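Local atomic coordinates of FKBP-type peptidyl-prolyl cis-trans isomerase fkpA (Escherichia coli, PDB entry 1Q6H), a protein that catalyses the cis-trans isomerization of peptide bonds preceding proline in the periplasm and acts as a chaperone, speeding the folding of other proteins. Residues A15-N18 with D19-S23; L54-G57 with V58-F62; E72-Q75 with T76-F80; Q89-M92 with E93-A97. One frame throughout, in Å; residues are numbered along the deposited sequence.

Contact 1 (A15-N18 with D19-S23)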
loop_
_atom_site.group_PDB
_atom_site.type_symbol
_atom_site.label_atom_id
_atom_site.label_comp_id
_atom_site.label_asym_id
_atom_site.label_seq_id
_atom_site.Cartn_x
_atom_site.Cartn_y
_atom_site.Cartn_z
ATOM N N ALA A 15 -25.929 17.069 14.801
ATOM C CA ALA A 15 -25.707 18.292 15.609
ATOM C C ALA A 15 -24.401 19.001 15.250
ATOM O O ALA A 15 -23.899 19.809 16.022
ATOM C CB ALA A 15 -25.744 17.947 17.091
ATOM N N PHE A 16 -23.859 18.719 14.068
ATOM C CA PHE A 16 -22.661 19.402 13.609
ATOM C C PHE A 16 -22.900 20.857 13.185
ATOM O O PHE A 16 -23.691 21.167 12.288
ATOM C CB PHE A 16 -21.992 18.586 12.526
ATOM C CG PHE A 16 -21.699 17.181 12.973
ATOM C CD1 PHE A 16 -20.778 16.943 13.985
ATOM C CD2 PHE A 16 -22.396 16.113 12.446
ATOM C CE1 PHE A 16 -20.534 15.624 14.433
ATOM C CE2 PHE A 16 -22.155 14.829 12.883
ATOM C CZ PHE A 16 -21.226 14.588 13.880
ATOM N N LYS A 17 -22.185 21.742 13.862
ATOM C CA LYS A 17 -22.365 23.176 13.700
ATOM C C LYS A 17 -21.538 23.760 12.558
ATOM O O LYS A 17 -21.865 24.814 12.047
ATOM C CB LYS A 17 -21.979 23.879 15.000
ATOM C CG LYS A 17 -22.794 23.456 16.188
ATOM C CD LYS A 17 -24.229 23.973 16.111
ATOM C CE LYS A 17 -25.074 23.454 17.273
ATOM N NZ LYS A 17 -24.985 21.966 17.360
ATOM N N ASN A 18 -20.469 23.079 12.168
ATOM C CA ASN A 18 -19.594 23.581 11.123
ATOM C C ASN A 18 -18.719 22.505 10.518
ATOM O O ASN A 18 -18.653 21.379 11.029
ATOM C CB ASN A 18 -18.730 24.721 11.675
ATOM C CG ASN A 18 -17.938 24.314 12.909
ATOM O OD1 ASN A 18 -17.229 23.327 12.893
ATOM N ND2 ASN A 18 -18.045 25.104 13.977
ATOM N N ASP A 19 -18.039 22.854 9.431
ATOM C CA ASP A 19 -17.213 21.881 8.709
ATOM C C ASP A 19 -16.068 21.323 9.565
ATOM O O ASP A 19 -15.707 20.145 9.424
ATOM C CB ASP A 19 -16.648 22.489 7.406
ATOM C CG ASP A 19 -16.037 21.442 6.466
ATOM O OD1 ASP A 19 -16.709 20.435 6.146
ATOM O OD2 ASP A 19 -14.902 21.570 5.938
ATOM N N ASP A 20 -15.487 22.151 10.422
ATOM C CA ASP A 20 -14.384 21.698 11.271
ATOM C C ASP A 20 -14.907 20.627 12.251
ATOM O O ASP A 20 -14.178 19.703 12.629
ATOM C CB ASP A 20 -13.710 22.860 11.996
ATOM C CG ASP A 20 -12.762 23.688 11.078
ATOM O OD1 ASP A 20 -12.335 23.193 10.019
ATOM O OD2 ASP A 20 -12.375 24.842 11.366
ATOM N N GLN A 21 -16.175 20.719 12.625
ATOM C CA GLN A 21 -16.747 19.648 13.443
ATOM C C GLN A 21 -17.111 18.449 12.548
ATOM O O GLN A 21 -16.752 17.325 12.850
ATOM C CB GLN A 21 -17.982 20.117 14.212
ATOM C CG GLN A 21 -17.706 21.178 15.291
ATOM C CD GLN A 21 -18.980 21.579 16.045
ATOM O OE1 GLN A 21 -20.073 21.103 15.728
ATOM N NE2 GLN A 21 -18.842 22.421 17.045
ATOM N N LYS A 22 -17.803 18.713 11.439
ATOM C CA LYS A 22 -18.366 17.660 10.625
ATOM C C LYS A 22 -17.324 16.865 9.894
ATOM O O LYS A 22 -17.357 15.637 9.893
ATOM C CB LYS A 22 -19.378 18.232 9.632
ATOM C CG LYS A 22 -20.334 17.184 9.072
ATOM C CD LYS A 22 -21.429 17.806 8.197
ATOM C CE LYS A 22 -22.304 16.726 7.591
ATOM N NZ LYS A 22 -23.423 17.233 6.721
ATOM N N SER A 23 -16.389 17.560 9.261
ATOM C CA SER A 23 -15.331 16.881 8.548
ATOM C C SER A 23 -14.467 16.067 9.530
ATOM O O SER A 23 -14.005 14.996 9.194
ATOM C CB SER A 23 -14.465 17.879 7.765
ATOM O OG SER A 23 -15.108 18.365 6.612
#

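Contact 2 (L54-G57 with V58-F62)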
loop_
_atom_site.group_PDB
_atom_site.type_symbol
_atom_site.label_atom_id
_atom_site.label_comp_id
_atom_site.label_asym_id
_atom_site.label_seq_id
_atom_site.Cartn_x
_atom_site.Cartn_y
_atom_site.Cartn_z
ATOM N N LEU A 54 -7.583 -1.465 21.949
ATOM C CA LEU A 54 -7.376 -0.782 20.675
ATOM C C LEU A 54 -7.775 0.686 20.803
ATOM O O LEU A 54 -7.023 1.552 20.403
ATOM C CB LEU A 54 -8.099 -1.478 19.528
ATOM C CG LEU A 54 -7.606 -1.012 18.156
ATOM C CD1 LEU A 54 -7.739 -2.043 17.076
ATOM C CD2 LEU A 54 -8.343 0.246 17.765
ATOM N N ILE A 55 -8.905 0.960 21.442
ATOM C CA ILE A 55 -9.335 2.340 21.624
ATOM C C ILE A 55 -8.417 3.087 22.619
ATOM O O ILE A 55 -8.155 4.255 22.437
ATOM C CB ILE A 55 -10.850 2.433 22.010
ATOM C CG1 ILE A 55 -11.719 1.932 20.867
ATOM C CG2 ILE A 55 -11.268 3.886 22.312
ATOM C CD1 ILE A 55 -11.606 2.708 19.532
ATOM N N ALA A 56 -7.905 2.403 23.636
ATOM C CA ALA A 56 -6.973 3.026 24.588
ATOM C C ALA A 56 -5.669 3.444 23.856
ATOM O O ALA A 56 -5.136 4.508 24.082
ATOM C CB ALA A 56 -6.670 2.084 25.711
ATOM N N GLY A 57 -5.178 2.607 22.957
ATOM C CA GLY A 57 -4.035 2.983 22.156
ATOM C C GLY A 57 -4.303 4.218 21.309
ATOM O O GLY A 57 -3.465 5.125 21.209
ATOM N N VAL A 58 -5.468 4.277 20.677
ATOM C CA VAL A 58 -5.784 5.456 19.889
ATOM C C VAL A 58 -5.753 6.691 20.775
ATOM O O VAL A 58 -5.094 7.696 20.457
ATOM C CB VAL A 58 -7.175 5.377 19.228
ATOM C CG1 VAL A 58 -7.455 6.666 18.455
ATOM C CG2 VAL A 58 -7.284 4.139 18.342
ATOM N N GLN A 59 -6.462 6.620 21.888
ATOM C CA GLN A 59 -6.575 7.763 22.792
ATOM C C GLN A 59 -5.199 8.195 23.340
ATOM O O GLN A 59 -4.825 9.396 23.295
ATOM C CB GLN A 59 -7.541 7.423 23.938
ATOM C CG GLN A 59 -9.016 7.214 23.484
ATOM C CD GLN A 59 -9.899 6.515 24.516
ATOM O OE1 GLN A 59 -11.132 6.618 24.454
ATOM N NE2 GLN A 59 -9.288 5.799 25.444
ATOM N N ASP A 60 -4.457 7.227 23.871
ATOM C CA ASP A 60 -3.155 7.513 24.486
ATOM C C ASP A 60 -2.190 8.144 23.445
ATOM O O ASP A 60 -1.563 9.175 23.690
ATOM C CB ASP A 60 -2.540 6.239 25.090
ATOM C CG ASP A 60 -3.298 5.703 26.285
ATOM O OD1 ASP A 60 -4.169 6.411 26.827
ATOM O OD2 ASP A 60 -3.076 4.566 26.777
ATOM N N ALA A 61 -2.093 7.550 22.269
ATOM C CA ALA A 61 -1.219 8.113 21.239
ATOM C C ALA A 61 -1.685 9.504 20.776
ATOM O O ALA A 61 -0.875 10.428 20.559
ATOM C CB ALA A 61 -1.121 7.180 20.075
ATOM N N PHE A 62 -2.985 9.681 20.657
ATOM C CA PHE A 62 -3.506 10.954 20.171
ATOM C C PHE A 62 -3.147 12.054 21.187
ATOM O O PHE A 62 -3.030 13.236 20.854
ATOM C CB PHE A 62 -5.010 10.831 19.983
ATOM C CG PHE A 62 -5.606 11.885 19.125
ATOM C CD1 PHE A 62 -5.153 12.092 17.830
ATOM C CD2 PHE A 62 -6.627 12.675 19.607
ATOM C CE1 PHE A 62 -5.713 13.072 17.036
ATOM C CE2 PHE A 62 -7.203 13.668 18.803
ATOM C CZ PHE A 62 -6.738 13.859 17.521
#

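Contact 3 (E72-Q75 with T76-F80)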
loop_
_atom_site.group_PDB
_atom_site.type_symbol
_atom_site.label_atom_id
_atom_site.label_comp_id
_atom_site.label_asym_id
_atom_site.label_seq_id
_atom_site.Cartn_x
_atom_site.Cartn_y
_atom_site.Cartn_z
ATOM N N GLU A 72 8.622 0.489 19.968
ATOM C CA GLU A 72 7.897 -0.636 20.490
ATOM C C GLU A 72 6.650 -0.904 19.632
ATOM O O GLU A 72 6.343 -2.047 19.361
ATOM C CB GLU A 72 7.535 -0.395 21.939
ATOM C CG GLU A 72 8.751 -0.399 22.829
ATOM C CD GLU A 72 8.505 0.204 24.209
ATOM O OE1 GLU A 72 7.637 1.101 24.374
ATOM O OE2 GLU A 72 9.218 -0.233 25.143
ATOM N N ILE A 73 5.952 0.156 19.222
ATOM C CA ILE A 73 4.811 0.019 18.336
ATOM C C ILE A 73 5.228 -0.765 17.091
ATOM O O ILE A 73 4.562 -1.745 16.728
ATOM C CB ILE A 73 4.274 1.370 17.931
ATOM C CG1 ILE A 73 3.536 2.026 19.102
ATOM C CG2 ILE A 73 3.369 1.242 16.740
ATOM C CD1 ILE A 73 2.928 3.306 18.739
ATOM N N GLU A 74 6.316 -0.330 16.440
ATOM C CA GLU A 74 6.775 -1.000 15.243
ATOM C C GLU A 74 7.145 -2.456 15.523
ATOM O O GLU A 74 6.789 -3.335 14.761
ATOM C CB GLU A 74 7.980 -0.296 14.587
ATOM C CG GLU A 74 8.112 -0.685 13.118
ATOM C CD GLU A 74 9.544 -0.753 12.588
ATOM O OE1 GLU A 74 10.305 0.220 12.750
ATOM O OE2 GLU A 74 9.891 -1.790 11.962
ATOM N N GLN A 75 7.880 -2.719 16.590
ATOM C CA GLN A 75 8.256 -4.100 16.875
ATOM C C GLN A 75 7.012 -4.976 17.100
ATOM O O GLN A 75 6.921 -6.104 16.603
ATOM C CB GLN A 75 9.180 -4.160 18.082
ATOM C CG GLN A 75 9.694 -5.563 18.410
ATOM C CD GLN A 75 8.740 -6.361 19.307
ATOM O OE1 GLN A 75 8.082 -5.789 20.189
ATOM N NE2 GLN A 75 8.675 -7.681 19.092
ATOM N N THR A 76 6.050 -4.434 17.830
ATOM C CA THR A 76 4.836 -5.164 18.127
ATOM C C THR A 76 4.085 -5.435 16.833
ATOM O O THR A 76 3.695 -6.566 16.540
ATOM C CB THR A 76 3.995 -4.368 19.091
ATOM O OG1 THR A 76 4.705 -4.202 20.326
ATOM C CG2 THR A 76 2.743 -5.128 19.469
ATOM N N LEU A 77 3.931 -4.418 16.013
ATOM C CA LEU A 77 3.227 -4.619 14.762
ATOM C C LEU A 77 3.943 -5.549 13.800
ATOM O O LEU A 77 3.281 -6.244 13.031
ATOM C CB LEU A 77 2.894 -3.308 14.072
ATOM C CG LEU A 77 1.981 -2.381 14.868
ATOM C CD1 LEU A 77 1.675 -1.184 14.042
ATOM C CD2 LEU A 77 0.715 -3.063 15.301
ATOM N N GLN A 78 5.269 -5.594 13.811
ATOM C CA GLN A 78 5.924 -6.520 12.892
ATOM C C GLN A 78 5.646 -7.938 13.351
ATOM O O GLN A 78 5.415 -8.827 12.550
ATOM C CB GLN A 78 7.425 -6.288 12.806
ATOM C CG GLN A 78 7.776 -5.103 11.952
ATOM C CD GLN A 78 9.255 -4.986 11.728
ATOM O OE1 GLN A 78 9.954 -5.996 11.552
ATOM N NE2 GLN A 78 9.744 -3.762 11.715
ATOM N N ALA A 79 5.684 -8.146 14.653
ATOM C CA ALA A 79 5.411 -9.460 15.188
ATOM C C ALA A 79 3.959 -9.828 14.863
ATOM O O ALA A 79 3.682 -10.955 14.430
ATOM C CB ALA A 79 5.708 -9.510 16.705
ATOM N N PHE A 80 3.043 -8.875 15.027
ATOM C CA PHE A 80 1.641 -9.107 14.720
ATOM C C PHE A 80 1.442 -9.477 13.254
ATOM O O PHE A 80 0.664 -10.381 12.954
ATOM C CB PHE A 80 0.760 -7.901 15.091
ATOM C CG PHE A 80 -0.704 -8.168 14.955
ATOM C CD1 PHE A 80 -1.328 -9.095 15.781
ATOM C CD2 PHE A 80 -1.455 -7.529 13.976
ATOM C CE1 PHE A 80 -2.655 -9.376 15.644
ATOM C CE2 PHE A 80 -2.793 -7.808 13.830
ATOM C CZ PHE A 80 -3.405 -8.735 14.665
#

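Contact 4 (Q89-M92 with E93-A97)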
loop_
_atom_site.group_PDB
_atom_site.type_symbol
_atom_site.label_atom_id
_atom_site.label_comp_id
_atom_site.label_asym_id
_atom_site.label_seq_id
_atom_site.Cartn_x
_atom_site.Cartn_y
_atom_site.Cartn_z
ATOM N N GLN A 89 -2.187 -18.984 6.991
ATOM C CA GLN A 89 -1.746 -20.275 6.448
ATOM C C GLN A 89 -2.435 -21.406 7.200
ATOM O O GLN A 89 -2.870 -22.373 6.600
ATOM C CB GLN A 89 -0.230 -20.417 6.475
ATOM C CG GLN A 89 0.295 -21.756 5.925
ATOM C CD GLN A 89 -0.216 -22.081 4.529
ATOM O OE1 GLN A 89 -0.491 -21.176 3.732
ATOM N NE2 GLN A 89 -0.332 -23.379 4.220
ATOM N N ALA A 90 -2.560 -21.271 8.509
ATOM C CA ALA A 90 -3.282 -22.269 9.280
ATOM C C ALA A 90 -4.716 -22.465 8.766
ATOM O O ALA A 90 -5.155 -23.605 8.609
ATOM C CB ALA A 90 -3.305 -21.910 10.711
ATOM N N LYS A 91 -5.434 -21.362 8.521
ATOM C CA LYS A 91 -6.826 -21.451 8.048
ATOM C C LYS A 91 -6.884 -22.155 6.708
ATOM O O LYS A 91 -7.773 -22.944 6.459
ATOM C CB LYS A 91 -7.465 -20.069 7.907
ATOM C CG LYS A 91 -8.837 -20.041 7.199
ATOM C CD LYS A 91 -9.382 -18.606 7.136
ATOM C CE LYS A 91 -10.529 -18.427 6.143
ATOM N NZ LYS A 91 -11.358 -19.640 6.016
HETATM N N MSE A 92 -5.938 -21.838 5.840
HETATM C CA MSE A 92 -5.871 -22.483 4.545
HETATM C C MSE A 92 -5.768 -23.977 4.712
HETATM O O MSE A 92 -6.555 -24.725 4.105
HETATM C CB MSE A 92 -4.680 -21.964 3.760
HETATM C CG MSE A 92 -4.914 -20.567 3.324
HETATM SE SE MSE A 92 -5.169 -20.517 1.424
HETATM C CE MSE A 92 -3.394 -20.023 1.025
ATOM N N GLU A 93 -4.836 -24.407 5.561
ATOM C CA GLU A 93 -4.595 -25.838 5.750
ATOM C C GLU A 93 -5.828 -26.550 6.269
ATOM O O GLU A 93 -6.134 -27.666 5.850
ATOM C CB GLU A 93 -3.426 -26.111 6.721
ATOM C CG GLU A 93 -2.055 -25.836 6.146
ATOM C CD GLU A 93 -1.592 -26.858 5.115
ATOM O OE1 GLU A 93 -2.112 -28.000 5.086
ATOM O OE2 GLU A 93 -0.664 -26.525 4.338
ATOM N N LYS A 94 -6.511 -25.900 7.196
ATOM C CA LYS A 94 -7.677 -26.487 7.814
ATOM C C LYS A 94 -8.783 -26.580 6.766
ATOM O O LYS A 94 -9.434 -27.617 6.667
ATOM C CB LYS A 94 -8.162 -25.680 9.018
ATOM C CG LYS A 94 -9.402 -26.308 9.643
ATOM C CD LYS A 94 -9.916 -25.581 10.873
ATOM C CE LYS A 94 -11.329 -26.032 11.228
ATOM N NZ LYS A 94 -11.546 -27.493 10.976
ATOM N N ASP A 95 -8.972 -25.516 5.995
ATOM C CA ASP A 95 -10.010 -25.512 4.971
ATOM C C ASP A 95 -9.644 -26.583 3.940
ATOM O O ASP A 95 -10.491 -27.336 3.490
ATOM C CB ASP A 95 -10.141 -24.150 4.307
ATOM C CG ASP A 95 -10.744 -23.079 5.229
ATOM O OD1 ASP A 95 -11.268 -23.412 6.323
ATOM O OD2 ASP A 95 -10.708 -21.857 4.921
ATOM N N ALA A 96 -8.365 -26.680 3.590
ATOM C CA ALA A 96 -7.968 -27.681 2.624
ATOM C C ALA A 96 -8.358 -29.102 3.084
ATOM O O ALA A 96 -8.881 -29.897 2.293
ATOM C CB ALA A 96 -6.499 -27.595 2.327
ATOM N N ALA A 97 -8.109 -29.414 4.355
ATOM C CA ALA A 97 -8.408 -30.733 4.891
ATOM C C ALA A 97 -9.916 -30.982 4.984
ATOM O O ALA A 97 -10.412 -32.034 4.590
ATOM C CB ALA A 97 -7.720 -30.932 6.271
#

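Contact 1 (A15-N18 with D19-S23)
The ring of F16 stands obliquely over the first turn of helix 19-43, with K22 CG 4.1 Å from F16 CD2 and the two side chains crossing at about a right angle; K22 itself runs on, fully extended, away from the ring. Elsewhere the ring meets that of Y25 at a slant, and F16 also packs on Q53 of the second subunit. The flat amides of N18 and Q21 are turned 59° against each other, and Q21 CG lies 3.3 Å from N18 OD1. N18 is the N-cap of the helix. With CG held between its backbone N and carbonyl carbon (chi1 55°), its OD1 folds back to accept from Q21 N at 2.8 Å; Q21 N lies nearly along the C=O axis of the N18 amide, though its N-H is bent from the line to the oxygen. The main-chain N18 O takes the N-H of K22, also at 2.8 Å, and a weak second bond from Q21 N. In return the extended Q21 side chain reaches back before the cap: K17 N gives its hydrogen to Q21 OE1 at 2.9 Å, almost straight (170°) but from above the amide plane. K17 bends at chi2 and chi4, which turns NZ round to A15 O, 2.8 Å away. Beyond the cap, S23 OG donates to D19 OD1 over the carboxylate plane, while D19 OD2 and D20 OD1 both form salt bridges with R83 of the second subunit.

Contact 2 (L54-G57 with V58-F62)
Q59 lies back along helix 51-62 over I55, one turn earlier. Its CB is 3.6 Å from I55 O, and CG comes closer to the same oxygen, at 3.3 Å. From there the chain is extended (chi2 164°), which lays the amide beside I55: CD touches I55 CG2, OE1 is 3.5 Å from that methyl, and NE2 reaches A56 CA at 3.7 Å. OE1 also accepts a weak hydrogen bond from Q59 of the second subunit. Under this side chain I55 O takes the N-H of Q59 at 3.0 Å, one of four successive i to i+4 bonds that define the alpha-helix here. On another side of the helix V58 CG2 sits 3.3 Å from L54 O and makes an apolar contact with L54 CD2 at 4.1 Å. D60 holds its carboxylate over the A56 carbonyl, CG 3.1 Å from A56 O; OD2 finds its partners beyond the helix, in a salt bridge with K67 and a hydrogen bond with Y25 of the second subunit. The short helix is thus held between two chains: L54 rests on M35 and L39 of helix 19-43 in its own chain, while V58 packs on M35, A61 on A29 and I55 on F62, all three partners in the second subunit.

Contact 3 (E72-Q75 with T76-F80)
T76 turns its hydroxyl back onto the preceding turn of helix 70-112: OG1 gives a hydrogen bond to E72 O at 2.9 Å. That carbonyl oxygen therefore has two donors, since T76 N also reaches it at 2.9 Å. The hydroxyl approaches from above the carbonyl plane, 39° out of it, whereas the N-H is tilted by about half as much. OG1 lies anti to the carbonyl carbon and beside the backbone N of T76 (chi1 -63°), which points it back at E72 O, and the bond gives the hydroxyl of buried T76 a partner. Next to it I73 and L77 lie side by side and point the same way, with I73 CG2 4.0 Å from L77 CD1; L77 CG also rests 3.2 Å from I73 O. These three residues form the close-packed side. The solvent side is looser and polar. Q75 bends at chi2 and brings NE2 no nearer than 4.2 Å to A79 CB, while the ends of E74 and Q78 meet over the helix with nearly coplanar groups whose modelled separation is too short to be trusted. E72 carries its carboxylate away, and OE1 accepts from S69 N just before the helix. The packed side faces helix 19-43 of the second subunit, where I73 lies on A29 and T76 and L77 both lie on A26; F80 fills in against I47 and L49 of its own chain and S23 of that same second-subunit helix.

Contact 4 (Q89-M92 with E93-A97)
Four consecutive i to i+4 bonds join 89-92 to 93-96 as regular alpha-helix, from E93 N to Q89 O (3.0 Å) through to A96 N to M92 O (2.7 Å). Along one side K91 and D95, one turn apart, close a salt bridge. The lysine leaves the backbone with CG anti to N (chi1 170°) and stays extended as far as CE; only the last torsion bends, at chi4 32°, and this brings NZ within 2.6 Å of D95 OD2. NZ meets that oxygen on its syn side, the side of the other carboxylate oxygen; the two side chains cross obliquely, and K91 CG comes within 3.5 Å of D95 OD2. D95 holds its carboxylate back over the same turn: CG sits 3.2 Å from K91 O, which already takes the N-H of D95. A second i to i+4 pair lies on another side of the helix. Q89 bends at chi2, as does E93, and their ends approach with Q89 NE2 3.2 Å from E93 OE2, the amide and carboxylate planes 65° apart. The firmer partner of E93 is K202, whose NZ forms a salt bridge with OE1. K94 turns away and pairs with D98, one turn further on, while A96 packs on K202 and P210 and its carbonyl oxygen accepts from N211. Opposite charges spaced four residues apart, K91 with D95 and K94 with D98, would probably stabilise the exposed side of this helix, and the E93-K202 bridge ties the helix to the loop that carries K202.

How the contacts relate
The four contacts come in series along the chain, each closing before the next opens. Contact 1 starts helix 19-43, contact 2 lies on helix 51-62, and contacts 3 and 4 share the long helix 70-112, their centres 26 Å apart. Contacts 2 and 3 are neighbours, with centres 16 Å and nearest atoms about 6 Å apart; contact 1 is 23 Å from contact 2 and 47 Å from contact 4, centre to centre. Contacts 1, 2 and 3 all touch the second subunit, consistent with an N-terminal helical part that makes the dimer. Contact 4 touches no other chain and lies further along the helix that leads to the FKBP-type isomerase domain.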